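Local coordinates for hemolysin-like protein containing CBS domains (Oenococcus oeni, PDB 3OCO) that is of unknown function but is the tandem CBS-domain part of a UPF0053-family membrane protein that may bind flavin adenine dinucleotide, at residues A[10-14]-A[139-143]. Residues are numbered along the deposited sequence.
Sequences FMQRA and EELFG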
ATOM      1  N   PHE A  10      11.855 -17.306   2.546  1.00 78.40           N
ATOM      2  CA  PHE A  10      10.526 -16.953   2.056  1.00 69.28           C
ATOM      3  C   PHE A  10       9.614 -18.158   1.872  1.00 68.52           C
ATOM      4  O   PHE A  10       8.451 -18.121   2.278  1.00 71.49           O
ATOM      5  CB  PHE A  10      10.605 -16.173   0.735  1.00 61.44           C
ATOM      6  CG  PHE A  10       9.304 -16.156  -0.041  1.00 49.58           C
ATOM      7  CD1 PHE A  10       8.221 -15.403   0.404  1.00 45.31           C
ATOM      8  CD2 PHE A  10       9.161 -16.907  -1.199  1.00 42.47           C
ATOM      9  CE1 PHE A  10       7.020 -15.387  -0.303  1.00 42.60           C
ATOM     10  CE2 PHE A  10       7.970 -16.902  -1.910  1.00 43.67           C
ATOM     11  CZ  PHE A  10       6.896 -16.144  -1.464  1.00 46.65           C
HETATM   12  N   MSE A  11      10.123 -19.218   1.254  1.00 58.07           N
HETATM   13  CA  MSE A  11       9.253 -20.331   0.908  1.00 53.25           C
HETATM   14  C   MSE A  11       8.630 -20.965   2.161  1.00 62.02           C
HETATM   15  O   MSE A  11       7.538 -21.536   2.102  1.00 58.97           O
HETATM   16  CB  MSE A  11       9.988 -21.350   0.050  1.00 56.19           C
HETATM   17  CG  MSE A  11       9.080 -22.127  -0.902  1.00 63.41           C
HETATM   18 SE   MSE A  11       7.734 -21.057  -1.856  0.77 65.50          SE
HETATM   19  CE  MSE A  11       6.128 -21.761  -0.960  1.00 52.69           C
ATOM     20  N   GLN A  12       9.314 -20.817   3.296  1.00 67.69           N
ATOM     21  CA  GLN A  12       8.859 -21.366   4.573  1.00 67.00           C
ATOM     22  C   GLN A  12       7.866 -20.454   5.257  1.00 69.52           C
ATOM     23  O   GLN A  12       6.880 -20.912   5.845  1.00 66.58           O
ATOM     24  CB  GLN A  12      10.037 -21.556   5.514  1.00 66.83           C
ATOM     25  CG  GLN A  12      10.912 -22.722   5.183  1.00 70.51           C
ATOM     26  CD  GLN A  12      12.039 -22.861   6.175  1.00 84.75           C
ATOM     27  OE1 GLN A  12      13.149 -22.372   5.945  1.00 91.89           O
ATOM     28  NE2 GLN A  12      11.758 -23.512   7.298  1.00 87.61           N
ATOM     29  N   ARG A  13       8.164 -19.159   5.216  1.00 67.57           N
ATOM     30  CA  ARG A  13       7.235 -18.164   5.703  1.00 62.02           C
ATOM     31  C   ARG A  13       5.930 -18.322   4.929  1.00 56.75           C
ATOM     32  O   ARG A  13       4.853 -18.226   5.492  1.00 56.93           O
ATOM     33  CB  ARG A  13       7.815 -16.756   5.546  1.00 61.54           C
ATOM     34  CG  ARG A  13       9.099 -16.513   6.338  1.00 69.59           C
ATOM     35  CD  ARG A  13       9.290 -15.023   6.673  1.00 78.57           C
ATOM     36  NE  ARG A  13      10.668 -14.569   6.463  1.00 87.47           N
ATOM     37  CZ  ARG A  13      11.132 -13.371   6.814  1.00 88.94           C
ATOM     38  NH1 ARG A  13      10.332 -12.492   7.407  1.00 86.44           N
ATOM     39  NH2 ARG A  13      12.401 -13.053   6.573  1.00 85.49           N
ATOM     40  N   ALA A  14       6.036 -18.583   3.632  1.00 62.05           N
ATOM     41  CA  ALA A  14       4.859 -18.869   2.817  1.00 58.43           C
ATOM     42  C   ALA A  14       4.092 -20.093   3.330  1.00 61.41           C
ATOM     43  O   ALA A  14       2.873 -20.033   3.484  1.00 55.63           O
ATOM     44  CB  ALA A  14       5.245 -19.056   1.353  1.00 50.44           C
ATOM     45  N   GLU A 139       3.687  -8.523   6.017  1.00 53.71           N
ATOM     46  CA  GLU A 139       4.491  -8.573   7.229  1.00 57.21           C
ATOM     47  C   GLU A 139       4.878  -9.993   7.571  1.00 58.66           C
ATOM     48  O   GLU A 139       5.986 -10.240   8.038  1.00 60.86           O
ATOM     49  CB  GLU A 139       3.738  -7.966   8.406  1.00 70.33           C
ATOM     50  CG  GLU A 139       3.588  -6.457   8.364  1.00 80.95           C
ATOM     51  CD  GLU A 139       3.093  -5.917   9.685  1.00 92.79           C
ATOM     52  OE1 GLU A 139       1.929  -5.461   9.745  1.00 93.59           O
ATOM     53  OE2 GLU A 139       3.862  -5.982  10.668  1.00 99.29           O
ATOM     54  N   GLU A 140       3.948 -10.920   7.359  1.00 64.47           N
ATOM     55  CA  GLU A 140       4.169 -12.331   7.669  1.00 65.96           C
ATOM     56  C   GLU A 140       5.214 -12.937   6.732  1.00 70.19           C
ATOM     57  O   GLU A 140       6.052 -13.740   7.150  1.00 75.70           O
ATOM     58  CB  GLU A 140       2.854 -13.113   7.558  1.00 69.99           C
ATOM     59  CG  GLU A 140       2.572 -14.044   8.736  1.00 73.34           C
ATOM     60  CD  GLU A 140       2.614 -13.315  10.069  1.00 75.85           C
ATOM     61  OE1 GLU A 140       2.004 -12.226  10.184  1.00 63.86           O
ATOM     62  OE2 GLU A 140       3.265 -13.836  11.001  1.00 85.98           O
ATOM     63  N   LEU A 141       5.152 -12.537   5.465  1.00 60.27           N
ATOM     64  CA  LEU A 141       6.019 -13.070   4.432  1.00 64.45           C
ATOM     65  C   LEU A 141       7.398 -12.410   4.402  1.00 73.27           C
ATOM     66  O   LEU A 141       8.339 -12.990   3.862  1.00 71.14           O
ATOM     67  CB  LEU A 141       5.367 -12.928   3.051  1.00 55.04           C
ATOM     68  CG  LEU A 141       4.072 -13.661   2.697  1.00 51.12           C
ATOM     69  CD1 LEU A 141       3.787 -13.431   1.231  1.00 46.59           C
ATOM     70  CD2 LEU A 141       4.123 -15.156   2.994  1.00 42.52           C
ATOM     71  N   PHE A 142       7.527 -11.214   4.978  1.00 72.79           N
ATOM     72  CA  PHE A 142       8.777 -10.466   4.862  1.00 68.22           C
ATOM     73  C   PHE A 142       9.194  -9.670   6.099  1.00 74.26           C
ATOM     74  O   PHE A 142       9.936  -8.698   5.983  1.00 73.65           O
ATOM     75  CB  PHE A 142       8.692  -9.530   3.666  1.00 64.20           C
ATOM     76  CG  PHE A 142       8.326 -10.224   2.391  1.00 68.58           C
ATOM     77  CD1 PHE A 142       9.256 -10.992   1.716  1.00 68.80           C
ATOM     78  CD2 PHE A 142       7.052 -10.112   1.864  1.00 68.13           C
ATOM     79  CE1 PHE A 142       8.914 -11.636   0.545  1.00 70.35           C
ATOM     80  CE2 PHE A 142       6.710 -10.750   0.681  1.00 64.78           C
ATOM     81  CZ  PHE A 142       7.638 -11.510   0.026  1.00 65.82           C
ATOM     82  N   GLY A 143       8.732 -10.085   7.275  1.00 79.59           N
ATOM     83  CA  GLY A 143       9.082  -9.403   8.506  1.00 80.34           C
ATOM     84  C   GLY A 143       9.055  -7.892   8.367  1.00 82.27           C
ATOM     85  O   GLY A 143       8.224  -7.326   7.652  1.00 79.09           O
TER
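Arg13 lays its side chain over the C-terminal turn of helix 134-142, where Leu141 O lies over one face of the guanidinium and Glu140 O near its edge. The contact packs helix 10-19, at the modelled N-terminus, against this last modelled helix, which lies in the second CBS domain of the tandem CBS pair. The CA atoms of Arg13 and Leu141 are 5.4 Å apart, and 304 Å² is buried in all. Apart from the arginine, the side chains that meet are apolar. Leu141, buried, has 75 Å² covered and meets Phe10 and Ala14: its CD1 approaches the edge of the Phe10 ring, 4.1 Å from Phe10 CE1, while its CD2 lies 3.8 Å from Ala14 CA. The rings of Phe10 and Phe142 are nearly parallel, at 3°, yet centroids 5.6 Å apart show them barely overlapping; their closest atoms are Phe10 CD1 and Phe142 CE1, 3.8 Å apart. The second subunit covers this layer, its own Leu141 packing on Leu141 and its Met108 on Phe142. No hydrogen bond joins the two segments. Arg13 NH1 lies 2.9 Å from Gly143 N, but both are donors; Arg13 CD rests 3.5 Å from Glu140 O.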